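Local atomic coordinates of SeviL (Septifer virgatus, PDB entry 6LF2), a protein that binds the saccharide chains of the glycolipids asialo-GM1 and GM1b as an R-type lectin of beta-trefoil fold. Residues Phe24-Gly28 and Arg60-Phe64; Asp31-Phe35 and Tyr109-Leu114; Asp41-Ser46 and Thr57-Glu61. All blocks are in the same frame, centred on the assembly; numbering follows the deposited sequence.

Overall arrangement
All three contacts lie in one chain of the beta-trefoil, round the glycan site. Interactions 1 and 3 are close, their centres about 6 Å apart, and share Arg60 and Glu61; interaction 2 lies about 14 Å from either. Strands 22-26 and 31-35 pair as an antiparallel hairpin, which carries one side of interactions 1 and 2, while strands 45-50, 56-60 and 63-67 follow one another in the larger sheet. Along the chain, interaction 3 falls inside the loop closed by interaction 2, whereas 1 and 2 alternate. Phe24, Asn26, Phe35, Asp41, Asp42 and Gln43 thereby bring three separate pieces of chain to one bound glycan.

Interaction 1. Residues Phe24-Gly28 and Arg60-Phe64; sequences FYNLG and RESKF. With NGA (2-acetamido-2-deoxy-beta-D-galactopyranose), chain D; GAL (beta-D-galactopyranose), chain C.
Tyr25, with the most surface buried here, meets residues 60-64 at both ends: its carbonyl takes the head of Arg60, and its ring lies against Lys63 and Glu61. Arg60 approaches side-on with two nitrogens, NE at 2.8 Å and NH2 at 3.0 Å from Tyr25 O. The oxygen lies close to the guanidinium plane; NE approaches one of its lone pairs in the carbonyl plane, NH2 almost in line with the C=O. The phenol reaches out because CG stands anti to the backbone N (chi1 176°), and Lys63 crosses it at about a right angle, CE 3.3 Å from Tyr25 OH. The ammonium of Lys63 runs on to a salt bridge with Asp76. Residues Arg60-Lys63 form a type I' turn, the tight link of a beta hairpin between strands 56-60 and 63-67 of the trefoil. Leu27 brings CD2 against the Glu61 carboxylate, 3.5 Å from OE1, the side chains crossing at a slant. A water accepts from Leu27 N and donates to Glu61 OE2 at 2.6 Å. Facing the sugar instead, Phe24 puts one ring face under NGA C6, and Asn26 ND2 gives a hydrogen bond of 3.2 Å to O4 of the chain C galactose.

Interaction 2. Residues Asp31-Phe35 and Tyr109-Leu114; sequences DLGIF and YNGGDL. With GAL (beta-D-galactopyranose), chain E.
Ile34 spreads its two branches over the hairpin of residues 109-114. CG1 stands anti to the backbone N (chi1 179°) and chi2 is extended, which carries CD1 out to the Tyr109 ring, 4.0 Å from CD2 of that tyrosine; the approach is oblique. CG2 leaves CB on the other side and settles against the turn, 3.6 Å from Gly111 O and 3.9 Å from Tyr109 CB. Leu114 comes in beside this, its CD2 near Ile34 CB and its CG against the carbonyl oxygen of Gly33. The other methyl, Leu114 CD1, touches Leu32 CD1 at 4.1 Å, the two leucines crossing at about a right angle. Val72 of strand 72-75 touches both leucines and extends this apolar patch. The contact joins two hairpins of the beta-trefoil: strand 31-35, paired with 22-26, lies against the type II' turn Asn110-Asp113 that links strands 106-110 and 113-117. One direct backbone bond ties them, Ile34 N to Gly112 O at 3.0 Å, with the N-H above the carbonyl plane, 40° out of it. Gly33 passes close to the same oxygen, its CA 3.2 Å from Gly112 O; being a glycine, it lets the strand come this close to the turn. Water 2 adds a second link, donating to Leu32 O and accepting from Leu114 N at 2.8 Å. Phe35 turns from the hairpin, and its ring meets the chain E galactose obliquely, with CE1 3.5 Å from C4 of the sugar.

Interaction 3. Residues Asp41-Ser46 and Thr57-Glu61; sequences DDQIWS and TIGRE. With NGA (2-acetamido-2-deoxy-beta-D-galactopyranose), chain D; GAL (beta-D-galactopyranose), chain C.
The 3-10 turn 41-43, which lines the glycan pocket, leads into the beta hairpin of strands 45-50 and 56-60, part of the trefoil's larger sheet. Ser46 and Gly59 form an antiparallel hydrogen-bonded pair, Ser46 N to Gly59 O at 2.8 Å and Gly59 N to Ser46 O at 2.9 Å. Next along, Arg60 runs across Trp45. Its CD lies over the six-membered ring, 3.8 Å from the centroid and 13° off the normal, a CH-pi contact, and the guanidinium stands nearly perpendicular to the indole. Ile58 CG2 adds a methyl at 3.5 Å from Trp45 CE3, and the indole NE1 is bonded to Ala23 O. The bend at chi3 (58°) brings the arginine head back over the turn, where NH1 gives a hydrogen bond of 2.9 Å to Ile44 O, in the carbonyl plane. Asp42 CA sits over the middle of one guanidinium face. The Asp42 carboxylate points instead to the N-acetylgalactosamine: chi1 62° places CG between the backbone N and the carbonyl carbon, and the two oxygens each receive a sugar hydroxyl, O6 on OD1 and O4 on OD2 at 2.6 Å. Gln43 NE2 donates to the same O6 at 2.8 Å. Arg60 is thus held by Ile44 O and Tyr25 O with its face against the Asp42 backbone, while Asn26 ND2 is the protein donor to Asp42 OD2. The arginine's positive charge, with NH2 5.5 Å from Asp42 OD2, may favour the ionised carboxylate as acceptor for the sugar hydroxyls.

Interaction 1. Residues Phe24-Gly28 and Arg60-Phe64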
loop_
_atom_site.group_PDB
_atom_site.type_symbol
_atom_site.label_atom_id
_atom_site.label_comp_id
_atom_site.label_asym_id
_atom_site.label_seq_id
_atom_site.Cartn_x
_atom_site.Cartn_y
_atom_site.Cartn_z
ATOM N N PHE B 24 7.815 -4.120 8.705
ATOM C CA PHE B 24 8.417 -2.971 9.378
ATOM C C PHE B 24 9.702 -3.399 10.079
ATOM O O PHE B 24 9.897 -4.574 10.396
ATOM C CB PHE B 24 7.450 -2.326 10.388
ATOM C CG PHE B 24 7.193 -3.159 11.620
ATOM C CD1 PHE B 24 6.154 -4.078 11.648
ATOM C CD2 PHE B 24 8.000 -3.028 12.752
ATOM C CE1 PHE B 24 5.908 -4.853 12.787
ATOM C CE2 PHE B 24 7.771 -3.811 13.886
ATOM C CZ PHE B 24 6.721 -4.722 13.903
ATOM N N TYR B 25 10.576 -2.421 10.327
ATOM C CA TYR B 25 11.748 -2.632 11.174
ATOM C C TYR B 25 11.920 -1.397 12.047
ATOM O O TYR B 25 12.200 -0.313 11.529
ATOM C CB TYR B 25 13.016 -2.895 10.361
ATOM C CG TYR B 25 14.242 -3.025 11.250
ATOM C CD1 TYR B 25 14.297 -4.001 12.225
ATOM C CD2 TYR B 25 15.325 -2.155 11.121
ATOM C CE1 TYR B 25 15.411 -4.129 13.054
ATOM C CE2 TYR B 25 16.441 -2.276 11.952
ATOM C CZ TYR B 25 16.469 -3.263 12.915
ATOM O OH TYR B 25 17.567 -3.406 13.754
ATOM N N ASN B 26 11.763 -1.574 13.360
ATOM C CA ASN B 26 11.976 -0.514 14.344
ATOM C C ASN B 26 13.325 -0.737 15.020
ATOM O O ASN B 26 13.481 -1.678 15.808
ATOM C CB ASN B 26 10.854 -0.492 15.380
ATOM C CG ASN B 26 10.859 0.778 16.216
ATOM O OD1 ASN B 26 11.670 0.929 17.139
ATOM N ND2 ASN B 26 9.950 1.701 15.899
ATOM N N LEU B 27 14.280 0.146 14.728
ATOM C CA LEU B 27 15.631 0.004 15.264
ATOM C C LEU B 27 15.640 0.042 16.790
ATOM O O LEU B 27 16.292 -0.788 17.434
ATOM C CB LEU B 27 16.527 1.099 14.688
ATOM C CG LEU B 27 17.963 1.147 15.216
ATOM C CD1 LEU B 27 18.695 -0.128 14.845
ATOM C CD2 LEU B 27 18.664 2.339 14.643
ATOM N N GLY B 28 14.905 0.986 17.387
ATOM C CA GLY B 28 14.975 1.163 18.831
ATOM C C GLY B 28 14.488 -0.042 19.609
ATOM O O GLY B 28 15.035 -0.376 20.661
ATOM N N ARG B 60 16.580 -0.883 5.597
ATOM C CA ARG B 60 16.096 0.104 6.557
ATOM C C ARG B 60 17.185 0.331 7.595
ATOM O O ARG B 60 17.865 -0.614 7.995
ATOM C CB ARG B 60 14.805 -0.345 7.261
ATOM C CG ARG B 60 13.532 0.194 6.637
ATOM C CD ARG B 60 12.335 0.016 7.562
ATOM N NE ARG B 60 12.498 0.654 8.873
ATOM C CZ ARG B 60 12.462 1.968 9.091
ATOM N NH1 ARG B 60 12.295 2.815 8.087
ATOM N NH2 ARG B 60 12.620 2.431 10.322
ATOM N N GLU B 61 17.343 1.585 8.029
ATOM C CA GLU B 61 18.253 1.913 9.128
ATOM C C GLU B 61 19.669 1.404 8.859
ATOM O O GLU B 61 20.333 0.880 9.752
ATOM C CB GLU B 61 17.731 1.362 10.456
ATOM C CG GLU B 61 16.433 1.998 10.948
ATOM C CD GLU B 61 16.672 3.295 11.720
ATOM O OE1 GLU B 61 17.777 3.868 11.598
ATOM O OE2 GLU B 61 15.760 3.741 12.452
ATOM N N SER B 62 20.127 1.557 7.617
ATOM C CA SER B 62 21.460 1.159 7.171
ATOM C C SER B 62 21.692 -0.342 7.252
ATOM O O SER B 62 22.850 -0.788 7.165
ATOM C CB SER B 62 22.555 1.891 7.958
ATOM O OG SER B 62 22.502 3.290 7.720
ATOM N N LYS B 63 20.632 -1.136 7.408
ATOM C CA LYS B 63 20.720 -2.590 7.409
ATOM C C LYS B 63 19.942 -3.157 6.224
ATOM O O LYS B 63 19.247 -2.439 5.502
ATOM C CB LYS B 63 20.190 -3.186 8.720
ATOM C CG LYS B 63 20.785 -2.603 9.996
ATOM C CD LYS B 63 20.241 -3.347 11.204
ATOM C CE LYS B 63 20.521 -2.628 12.513
ATOM N NZ LYS B 63 21.967 -2.615 12.872
ATOM N N PHE B 64 20.047 -4.474 6.046
ATOM C CA PHE B 64 19.494 -5.144 4.877
ATOM C C PHE B 64 18.681 -6.356 5.296
ATOM O O PHE B 64 19.099 -7.119 6.164
ATOM C CB PHE B 64 20.600 -5.577 3.923
ATOM C CG PHE B 64 21.509 -4.458 3.512
ATOM C CD1 PHE B 64 21.245 -3.714 2.373
ATOM C CD2 PHE B 64 22.638 -4.156 4.264
ATOM C CE1 PHE B 64 22.088 -2.677 1.992
ATOM C CE2 PHE B 64 23.480 -3.127 3.891
ATOM C CZ PHE B 64 23.206 -2.384 2.757
HETATM C C1 NGA D . 3.603 -0.618 16.775
HETATM C C2 NGA D . 4.661 0.275 17.423
HETATM C C3 NGA D . 5.143 1.346 16.452
HETATM C C4 NGA D . 5.519 0.722 15.109
HETATM C C5 NGA D . 4.425 -0.222 14.609
HETATM C C6 NGA D . 4.831 -0.939 13.322
HETATM C C7 NGA D . 4.733 0.595 19.838
HETATM C C8 NGA D . 4.413 1.519 20.978
HETATM N N2 NGA D . 4.163 0.859 18.659
HETATM O O3 NGA D . 6.301 1.943 17.000
HETATM O O4 NGA D . 6.732 0.002 15.248
HETATM O O5 NGA D . 4.162 -1.186 15.601
HETATM O O6 NGA D . 4.884 -0.050 12.237
HETATM O O7 NGA D . 5.486 -0.362 20.018
HETATM C C1 GAL C . 6.450 3.339 16.696
HETATM C C2 GAL C . 7.336 3.943 17.806
HETATM C C3 GAL C . 7.673 5.405 17.521
HETATM C C4 GAL C . 8.345 5.510 16.132
HETATM C C5 GAL C . 7.381 4.872 15.116
HETATM C C6 GAL C . 7.896 4.783 13.702
HETATM O O2 GAL C . 6.706 3.870 19.088
HETATM O O3 GAL C . 8.551 5.938 18.516
HETATM O O4 GAL C . 9.638 4.844 16.097
HETATM O O5 GAL C . 7.069 3.518 15.475
HETATM O O6 GAL C . 7.939 6.044 13.109
HETATM O O HOH W 1 13.656 2.480 13.222
#

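Interaction 2. Residues Asp31-Phe35 and Tyr109-Leu114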
loop_
_atom_site.group_PDB
_atom_site.type_symbol
_atom_site.label_atom_id
_atom_site.label_comp_id
_atom_site.label_asym_id
_atom_site.label_seq_id
_atom_site.Cartn_x
_atom_site.Cartn_y
_atom_site.Cartn_z
ATOM N N ASP B 31 12.970 -4.570 16.495
ATOM C CA ASP B 31 11.727 -5.266 16.173
ATOM C C ASP B 31 11.533 -5.322 14.663
ATOM O O ASP B 31 11.354 -4.286 14.014
ATOM C CB ASP B 31 10.537 -4.577 16.842
ATOM C CG ASP B 31 9.281 -5.424 16.812
ATOM O OD1 ASP B 31 9.388 -6.601 16.417
ATOM O OD2 ASP B 31 8.194 -4.921 17.189
ATOM N N LEU B 32 11.569 -6.529 14.106
ATOM C CA LEU B 32 11.267 -6.776 12.702
ATOM C C LEU B 32 9.992 -7.602 12.626
ATOM O O LEU B 32 9.881 -8.618 13.313
ATOM C CB LEU B 32 12.414 -7.529 12.023
ATOM C CG LEU B 32 12.229 -7.910 10.555
ATOM C CD1 LEU B 32 12.271 -6.686 9.660
ATOM C CD2 LEU B 32 13.316 -8.907 10.131
ATOM N N GLY B 33 9.029 -7.171 11.818
ATOM C CA GLY B 33 7.770 -7.888 11.777
ATOM C C GLY B 33 6.837 -7.383 10.694
ATOM O O GLY B 33 7.257 -6.703 9.760
ATOM N N ILE B 34 5.565 -7.764 10.821
ATOM C CA ILE B 34 4.494 -7.290 9.945
ATOM C C ILE B 34 3.356 -6.762 10.818
ATOM O O ILE B 34 3.012 -7.356 11.846
ATOM C CB ILE B 34 4.016 -8.406 8.982
ATOM C CG1 ILE B 34 2.873 -7.920 8.086
ATOM C CG2 ILE B 34 3.601 -9.661 9.747
ATOM C CD1 ILE B 34 2.424 -8.971 7.061
ATOM N N PHE B 35 2.796 -5.615 10.434
ATOM C CA PHE B 35 1.761 -4.951 11.220
ATOM C C PHE B 35 0.588 -4.582 10.316
ATOM O O PHE B 35 0.795 -4.112 9.196
ATOM C CB PHE B 35 2.336 -3.695 11.902
ATOM C CG PHE B 35 1.331 -2.945 12.724
ATOM C CD1 PHE B 35 0.698 -3.560 13.785
ATOM C CD2 PHE B 35 1.019 -1.620 12.431
ATOM C CE1 PHE B 35 -0.226 -2.877 14.548
ATOM C CE2 PHE B 35 0.085 -0.928 13.190
ATOM C CZ PHE B 35 -0.529 -1.552 14.251
ATOM N N TYR B 109 4.842 -14.665 6.162
ATOM C CA TYR B 109 4.652 -14.244 7.539
ATOM C C TYR B 109 3.988 -15.360 8.335
ATOM O O TYR B 109 3.355 -16.266 7.784
ATOM C CB TYR B 109 3.845 -12.928 7.639
ATOM C CG TYR B 109 2.391 -13.028 7.206
ATOM C CD1 TYR B 109 1.399 -13.394 8.112
ATOM C CD2 TYR B 109 2.010 -12.745 5.899
ATOM C CE1 TYR B 109 0.076 -13.495 7.725
ATOM C CE2 TYR B 109 0.687 -12.845 5.505
ATOM C CZ TYR B 109 -0.274 -13.218 6.424
ATOM O OH TYR B 109 -1.597 -13.316 6.046
ATOM N N ASN B 110 4.184 -15.298 9.648
ATOM C CA ASN B 110 3.496 -16.172 10.596
ATOM C C ASN B 110 3.161 -15.329 11.815
ATOM O O ASN B 110 4.065 -14.926 12.553
ATOM C CB ASN B 110 4.364 -17.366 10.983
ATOM C CG ASN B 110 3.633 -18.340 11.879
ATOM O OD1 ASN B 110 3.065 -19.323 11.406
ATOM N ND2 ASN B 110 3.623 -18.061 13.176
ATOM N N GLY B 111 1.876 -15.054 12.030
ATOM C CA GLY B 111 1.524 -14.104 13.073
ATOM C C GLY B 111 2.121 -12.751 12.739
ATOM O O GLY B 111 1.984 -12.247 11.619
ATOM N N GLY B 112 2.815 -12.156 13.704
ATOM C CA GLY B 112 3.512 -10.906 13.477
ATOM C C GLY B 112 4.928 -11.027 12.967
ATOM O O GLY B 112 5.592 -10.005 12.771
ATOM N N ASP B 113 5.418 -12.243 12.729
ATOM C CA ASP B 113 6.804 -12.471 12.339
ATOM C C ASP B 113 6.938 -12.600 10.827
ATOM O O ASP B 113 6.070 -13.172 10.162
ATOM C CB ASP B 113 7.348 -13.739 13.006
ATOM C CG ASP B 113 7.482 -13.594 14.509
ATOM O OD1 ASP B 113 7.890 -12.507 14.966
ATOM O OD2 ASP B 113 7.182 -14.566 15.238
ATOM N N LEU B 114 8.038 -12.073 10.290
ATOM C CA LEU B 114 8.454 -12.401 8.934
ATOM C C LEU B 114 9.206 -13.726 8.938
ATOM O O LEU B 114 10.042 -13.982 9.814
ATOM C CB LEU B 114 9.343 -11.307 8.345
ATOM C CG LEU B 114 8.726 -9.921 8.158
ATOM C CD1 LEU B 114 9.734 -8.993 7.488
ATOM C CD2 LEU B 114 7.458 -10.024 7.334
HETATM C C1 GAL E . 1.333 -4.283 19.167
HETATM C C2 GAL E . 1.003 -2.788 19.327
HETATM C C3 GAL E . 0.858 -2.120 17.963
HETATM C C4 GAL E . 2.126 -2.351 17.139
HETATM C C5 GAL E . 2.427 -3.853 17.109
HETATM C C6 GAL E . 3.718 -4.264 16.390
HETATM O O2 GAL E . -0.219 -2.591 20.024
HETATM O O3 GAL E . 0.678 -0.721 18.086
HETATM O O4 GAL E . 3.206 -1.643 17.703
HETATM O O5 GAL E . 2.529 -4.407 18.420
HETATM O O6 GAL E . 3.824 -5.680 16.372
HETATM O O HOH W 2 10.020 -11.016 12.019
#

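Interaction 3. Residues Asp41-Ser46 and Thr57-Glu61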
loop_
_atom_site.group_PDB
_atom_site.type_symbol
_atom_site.label_atom_id
_atom_site.label_comp_id
_atom_site.label_asym_id
_atom_site.label_seq_id
_atom_site.Cartn_x
_atom_site.Cartn_y
_atom_site.Cartn_z
ATOM N N ASP B 41 6.171 5.321 10.037
ATOM C CA ASP B 41 7.395 5.595 9.288
ATOM C C ASP B 41 8.317 4.388 9.199
ATOM O O ASP B 41 9.075 4.267 8.226
ATOM C CB ASP B 41 8.161 6.750 9.933
ATOM C CG ASP B 41 7.677 8.090 9.468
ATOM O OD1 ASP B 41 6.731 8.120 8.651
ATOM O OD2 ASP B 41 8.250 9.109 9.909
ATOM N N ASP B 42 8.298 3.505 10.197
ATOM C CA ASP B 42 9.210 2.372 10.151
ATOM C C ASP B 42 8.723 1.269 9.213
ATOM O O ASP B 42 9.352 0.209 9.137
ATOM C CB ASP B 42 9.492 1.833 11.564
ATOM C CG ASP B 42 8.255 1.303 12.282
ATOM O OD1 ASP B 42 7.158 1.251 11.689
ATOM O OD2 ASP B 42 8.393 0.924 13.464
ATOM N N GLN B 43 7.640 1.510 8.481
ATOM C CA GLN B 43 7.207 0.622 7.413
ATOM C C GLN B 43 7.732 1.054 6.052
ATOM O O GLN B 43 7.387 0.431 5.043
ATOM C CB GLN B 43 5.664 0.550 7.389
ATOM C CG GLN B 43 5.073 0.004 8.694
ATOM C CD GLN B 43 3.619 0.398 8.881
ATOM O OE1 GLN B 43 2.943 0.793 7.927
ATOM N NE2 GLN B 43 3.144 0.332 10.113
ATOM N N ILE B 44 8.550 2.106 5.987
ATOM C CA ILE B 44 9.101 2.593 4.728
ATOM C C ILE B 44 10.489 2.002 4.539
ATOM O O ILE B 44 11.361 2.160 5.407
ATOM C CB ILE B 44 9.153 4.126 4.692
ATOM C CG1 ILE B 44 7.743 4.684 4.931
ATOM C CG2 ILE B 44 9.710 4.603 3.356
ATOM C CD1 ILE B 44 7.657 6.199 4.913
ATOM N N TRP B 45 10.698 1.348 3.394
ATOM C CA TRP B 45 11.945 0.659 3.085
ATOM C C TRP B 45 12.637 1.292 1.891
ATOM O O TRP B 45 11.992 1.858 1.003
ATOM C CB TRP B 45 11.712 -0.832 2.772
ATOM C CG TRP B 45 11.072 -1.593 3.888
ATOM C CD1 TRP B 45 9.745 -1.596 4.216
ATOM C CD2 TRP B 45 11.714 -2.476 4.830
ATOM N NE1 TRP B 45 9.526 -2.406 5.292
ATOM C CE2 TRP B 45 10.710 -2.961 5.695
ATOM C CE3 TRP B 45 13.036 -2.895 5.032
ATOM C CZ2 TRP B 45 10.977 -3.848 6.739
ATOM C CZ3 TRP B 45 13.301 -3.778 6.076
ATOM C CH2 TRP B 45 12.279 -4.247 6.914
ATOM N N SER B 46 13.965 1.159 1.858
ATOM C CA SER B 46 14.740 1.473 0.664
ATOM C C SER B 46 14.782 0.241 -0.231
ATOM O O SER B 46 15.265 -0.817 0.187
ATOM C CB SER B 46 16.161 1.911 1.017
ATOM O OG SER B 46 16.161 3.188 1.639
ATOM N N THR B 57 18.088 -5.569 -3.102
ATOM C CA THR B 57 18.135 -5.598 -1.648
ATOM C C THR B 57 17.052 -4.679 -1.079
ATOM O O THR B 57 16.526 -3.790 -1.764
ATOM C CB THR B 57 19.522 -5.206 -1.111
ATOM O OG1 THR B 57 19.920 -3.940 -1.648
ATOM C CG2 THR B 57 20.566 -6.256 -1.501
ATOM N N ILE B 58 16.717 -4.932 0.184
ATOM C CA ILE B 58 15.607 -4.291 0.895
ATOM C C ILE B 58 16.160 -3.758 2.217
ATOM O O ILE B 58 16.489 -4.541 3.118
ATOM C CB ILE B 58 14.452 -5.276 1.132
ATOM C CG1 ILE B 58 13.918 -5.780 -0.211
ATOM C CG2 ILE B 58 13.337 -4.621 1.952
ATOM C CD1 ILE B 58 12.931 -6.942 -0.099
ATOM N N GLY B 59 16.262 -2.435 2.341
ATOM C CA GLY B 59 17.014 -1.820 3.421
ATOM C C GLY B 59 16.188 -0.927 4.325
ATOM O O GLY B 59 15.230 -0.289 3.888
ATOM N N ARG B 60 16.580 -0.883 5.597
ATOM C CA ARG B 60 16.096 0.104 6.557
ATOM C C ARG B 60 17.185 0.331 7.595
ATOM O O ARG B 60 17.865 -0.614 7.995
ATOM C CB ARG B 60 14.805 -0.345 7.261
ATOM C CG ARG B 60 13.532 0.194 6.637
ATOM C CD ARG B 60 12.335 0.016 7.562
ATOM N NE ARG B 60 12.498 0.654 8.873
ATOM C CZ ARG B 60 12.462 1.968 9.091
ATOM N NH1 ARG B 60 12.295 2.815 8.087
ATOM N NH2 ARG B 60 12.620 2.431 10.322
ATOM N N GLU B 61 17.343 1.585 8.029
ATOM C CA GLU B 61 18.253 1.913 9.128
ATOM C C GLU B 61 19.669 1.404 8.859
ATOM O O GLU B 61 20.333 0.880 9.752
ATOM C CB GLU B 61 17.731 1.362 10.456
ATOM C CG GLU B 61 16.433 1.998 10.948
ATOM C CD GLU B 61 16.672 3.295 11.720
ATOM O OE1 GLU B 61 17.777 3.868 11.598
ATOM O OE2 GLU B 61 15.760 3.741 12.452
HETATM C C1 NGA D . 3.603 -0.618 16.775
HETATM C C2 NGA D . 4.661 0.275 17.423
HETATM C C3 NGA D . 5.143 1.346 16.452
HETATM C C4 NGA D . 5.519 0.722 15.109
HETATM C C5 NGA D . 4.425 -0.222 14.609
HETATM C C6 NGA D . 4.831 -0.939 13.322
HETATM C C7 NGA D . 4.733 0.595 19.838
HETATM C C8 NGA D . 4.413 1.519 20.978
HETATM N N2 NGA D . 4.163 0.859 18.659
HETATM O O3 NGA D . 6.301 1.943 17.000
HETATM O O4 NGA D . 6.732 0.002 15.248
HETATM O O5 NGA D . 4.162 -1.186 15.601
HETATM O O6 NGA D . 4.884 -0.050 12.237
HETATM O O7 NGA D . 5.486 -0.362 20.018
HETATM C C1 GAL C . 6.450 3.339 16.696
HETATM C C2 GAL C . 7.336 3.943 17.806
HETATM C C3 GAL C . 7.673 5.405 17.521
HETATM C C4 GAL C . 8.345 5.510 16.132
HETATM C C5 GAL C . 7.381 4.872 15.116
HETATM C C6 GAL C . 7.896 4.783 13.702
HETATM O O2 GAL C . 6.706 3.870 19.088
HETATM O O3 GAL C . 8.551 5.938 18.516
HETATM O O4 GAL C . 9.638 4.844 16.097
HETATM O O5 GAL C . 7.069 3.518 15.475
HETATM O O6 GAL C . 7.939 6.044 13.109
#